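Local coordinates for putative PadR-family transcriptional regulatory protein (Bacteroides fragilis, PDB 5H20) that regulates transcription as a PadR-like transcription factor, probably by binding DNA as a two-fold symmetric dimer, at the interface of chains A and B. Coordinates in Å, arbitrary orientation; residue numbers count along the deposited sequence, not the author numbering. Chains: chain A/B, Putative PadR-family transcriptional regulatory protein.

The interface of chains A and B. Residues chain A 55-56, 59, 61, 83, 87; chain B 4-7.
A:Asp59 meets B:Asp4, immediately before helix B:5-23, in a homodimer interface, a patch that ties the N-terminal end of one subunit to the other and occurs twice through the two-fold axis. Its CG stands anti to its own backbone N and beside the carbonyl carbon (chi1 -165°), which lets A:Lys83 NZ approach both the carboxylate and the backbone O while OD1 faces chain B. OD1 accepts a hydrogen bond from B:Asp4 N at 2.8 Å, on the syn side and 19° out of the carboxylate plane; OD2 is at most a weak second acceptor. An acid suits this place, since a carboxylate near a helix start would be expected to be stabilised by it. A:Lys83 braces the acid from its own chain: its extended side chain donates a hydrogen bond from NZ to A:Asp59 O at 3.0 Å, and NZ makes a looser salt bridge to OD1 at 3.5 Å.

B:Val6, short and branched, divides its methyls between two surfaces. CG2 packs against A:Arg55 CG at 3.7 Å, an aliphatic part of that long side chain, and also touches A:Asp59 CB. CG1 meets the branched apolar ends of A:Leu61, CD1 at 3.9 Å, and A:Leu56. B:Lys7 suits its site because its methylene chain can lie on the flat face of A:Phe87, CG 3.8 Å from the ring centroid in a CH-pi contact. A:Lys83 NZ and B:Lys7 NZ are 5.0 Å apart; like charges there would still repel, which the A:Asp59 carboxylate may offset.

In the fold, the start of helix B:5-23 enters a groove of chain A between the end of helix A:46-58 with its following loop and the first turns of helix A:82-97.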
ATOM      1  N   ARG A  55     -13.306  -0.433   8.638  1.00 56.83           N
ATOM      2  CA  ARG A  55     -12.212  -1.411   8.679  0.50 57.98           C
ATOM      3  C   ARG A  55     -11.046  -0.944   9.564  1.00 56.56           C
ATOM      4  O   ARG A  55     -10.504  -1.720  10.347  1.00 58.16           O
ATOM      5  CB  ARG A  55     -11.720  -1.721   7.260  0.50 58.65           C
ATOM      6  CG  ARG A  55     -11.148  -3.115   7.087  0.50 62.33           C
ATOM      7  CD  ARG A  55     -10.864  -3.410   5.624  0.50 63.98           C
ATOM      8  NE  ARG A  55     -12.026  -3.147   4.775  0.50 64.02           N
ATOM      9  CZ  ARG A  55     -12.242  -3.744   3.610  0.50 66.75           C
ATOM     10  NH1 ARG A  55     -11.380  -4.646   3.164  0.50 70.08           N
ATOM     11  NH2 ARG A  55     -13.322  -3.449   2.897  0.50 67.15           N
ATOM     12  N   LEU A  56     -10.678   0.334   9.427  1.00 54.09           N
ATOM     13  CA  LEU A  56      -9.608   0.952  10.225  1.00 53.43           C
ATOM     14  C   LEU A  56      -9.995   1.102  11.707  1.00 54.43           C
ATOM     15  O   LEU A  56      -9.148   0.880  12.587  1.00 55.50           O
ATOM     16  CB  LEU A  56      -9.163   2.299   9.632  1.00 51.25           C
ATOM     17  CG  LEU A  56      -8.436   2.363   8.269  1.00 51.18           C
ATOM     18  CD1 LEU A  56      -8.696   3.692   7.575  1.00 49.49           C
ATOM     19  CD2 LEU A  56      -6.936   2.112   8.380  1.00 52.74           C
ATOM     20  N   ASP A  59      -9.809  -2.400  13.397  1.00 65.52           N
ATOM     21  CA  ASP A  59      -8.433  -2.742  13.738  1.00 67.97           C
ATOM     22  C   ASP A  59      -7.809  -1.729  14.724  1.00 67.24           C
ATOM     23  O   ASP A  59      -6.596  -1.740  14.952  1.00 68.76           O
ATOM     24  CB  ASP A  59      -7.584  -2.888  12.462  1.00 68.03           C
ATOM     25  CG  ASP A  59      -6.260  -3.599  12.713  1.00 72.09           C
ATOM     26  OD1 ASP A  59      -6.208  -4.504  13.577  1.00 75.83           O
ATOM     27  OD2 ASP A  59      -5.262  -3.249  12.053  1.00 72.43           O
ATOM     28  N   LEU A  61      -7.182   1.406  14.535  1.00 62.52           N
ATOM     29  CA  LEU A  61      -6.270   2.375  13.927  1.00 59.62           C
ATOM     30  C   LEU A  61      -6.911   3.757  13.928  1.00 57.05           C
ATOM     31  O   LEU A  61      -6.220   4.771  14.035  1.00 55.96           O
ATOM     32  CB  LEU A  61      -5.888   1.945  12.502  1.00 58.92           C
ATOM     33  CG  LEU A  61      -4.991   0.709  12.333  1.00 62.04           C
ATOM     34  CD1 LEU A  61      -4.984   0.230  10.890  1.00 62.88           C
ATOM     35  CD2 LEU A  61      -3.566   0.953  12.810  1.00 62.31           C
ATOM     36  N   LYS A  83      -2.194   3.608  18.218  1.00 66.58           N
ATOM     37  CA  LYS A  83      -1.860   2.497  17.332  1.00 65.05           C
ATOM     38  C   LYS A  83      -1.838   2.945  15.848  1.00 60.38           C
ATOM     39  O   LYS A  83      -0.928   2.583  15.107  1.00 58.88           O
ATOM     40  CB  LYS A  83      -2.829   1.322  17.569  1.00 66.71           C
ATOM     41  CG  LYS A  83      -2.535   0.059  16.762  1.00 67.06           C
ATOM     42  CD  LYS A  83      -3.539  -1.047  17.076  1.00 70.43           C
ATOM     43  CE  LYS A  83      -3.301  -2.274  16.208  1.00 71.31           C
ATOM     44  NZ  LYS A  83      -4.400  -3.276  16.316  1.00 74.90           N
ATOM     45  N   PHE A  87       1.540   2.964  13.494  1.00 59.25           N
ATOM     46  CA  PHE A  87       1.466   2.252  12.211  1.00 57.63           C
ATOM     47  C   PHE A  87       1.657   3.200  11.029  1.00 56.24           C
ATOM     48  O   PHE A  87       2.377   2.861  10.103  1.00 56.12           O
ATOM     49  CB  PHE A  87       0.179   1.416  12.061  1.00 56.94           C
ATOM     50  CG  PHE A  87       0.130   0.574  10.795  1.00 56.43           C
ATOM     51  CD1 PHE A  87       1.163  -0.327  10.479  1.00 57.79           C
ATOM     52  CD2 PHE A  87      -0.967   0.649   9.936  1.00 55.66           C
ATOM     53  CE1 PHE A  87       1.114  -1.100   9.317  1.00 58.37           C
ATOM     54  CE2 PHE A  87      -1.024  -0.131   8.778  1.00 56.93           C
ATOM     55  CZ  PHE A  87       0.020  -1.005   8.466  1.00 57.92           C
TER
ATOM     56  N   ASP B   4      -3.921  -5.932  12.938  1.00 68.78           N
ATOM     57  CA  ASP B   4      -4.182  -7.387  12.706  1.00 68.50           C
ATOM     58  C   ASP B   4      -4.386  -7.702  11.215  1.00 66.51           C
ATOM     59  O   ASP B   4      -3.414  -8.012  10.520  1.00 68.42           O
ATOM     60  CB  ASP B   4      -5.363  -7.877  13.562  1.00 69.90           C
ATOM     61  N   ASN B   5      -5.630  -7.611  10.733  1.00106.47           N
ATOM     62  CA  ASN B   5      -5.959  -7.887   9.334  1.00 95.57           C
ATOM     63  C   ASN B   5      -5.548  -6.743   8.404  1.00 83.22           C
ATOM     64  O   ASN B   5      -4.883  -6.983   7.395  1.00 79.24           O
ATOM     65  CB  ASN B   5      -7.444  -8.238   9.167  1.00100.53           C
ATOM     66  CG  ASN B   5      -7.706  -9.144   7.966  1.00103.20           C
ATOM     67  OD1 ASN B   5      -7.421  -8.788   6.816  1.00 97.00           O
ATOM     68  ND2 ASN B   5      -8.271 -10.321   8.231  1.00113.05           N
ATOM     69  N   VAL B   6      -5.939  -5.514   8.753  1.00 77.16           N
ATOM     70  CA  VAL B   6      -5.567  -4.296   8.006  1.00 69.62           C
ATOM     71  C   VAL B   6      -4.043  -4.101   7.934  1.00 65.34           C
ATOM     72  O   VAL B   6      -3.498  -3.835   6.863  1.00 61.66           O
ATOM     73  CB  VAL B   6      -6.242  -3.018   8.574  1.00 71.99           C
ATOM     74  CG1 VAL B   6      -5.902  -1.794   7.727  1.00 71.13           C
ATOM     75  CG2 VAL B   6      -7.755  -3.184   8.645  1.00 75.40           C
ATOM     76  N   LYS B   7      -3.364  -4.243   9.070  1.00 66.48           N
ATOM     77  CA  LYS B   7      -1.902  -4.140   9.123  1.00 64.86           C
ATOM     78  C   LYS B   7      -1.219  -5.177   8.214  1.00 61.98           C
ATOM     79  O   LYS B   7      -0.286  -4.850   7.479  1.00 59.06           O
ATOM     80  CB  LYS B   7      -1.411  -4.289  10.560  1.00 70.04           C
ATOM     81  CG  LYS B   7      -1.612  -3.068  11.433  1.00 73.44           C
ATOM     82  CD  LYS B   7      -1.175  -3.372  12.862  1.00 80.34           C
ATOM     83  CE  LYS B   7      -0.711  -2.120  13.574  1.00 85.19           C
ATOM     84  NZ  LYS B   7       0.257  -2.467  14.659  1.00 94.37           N
TER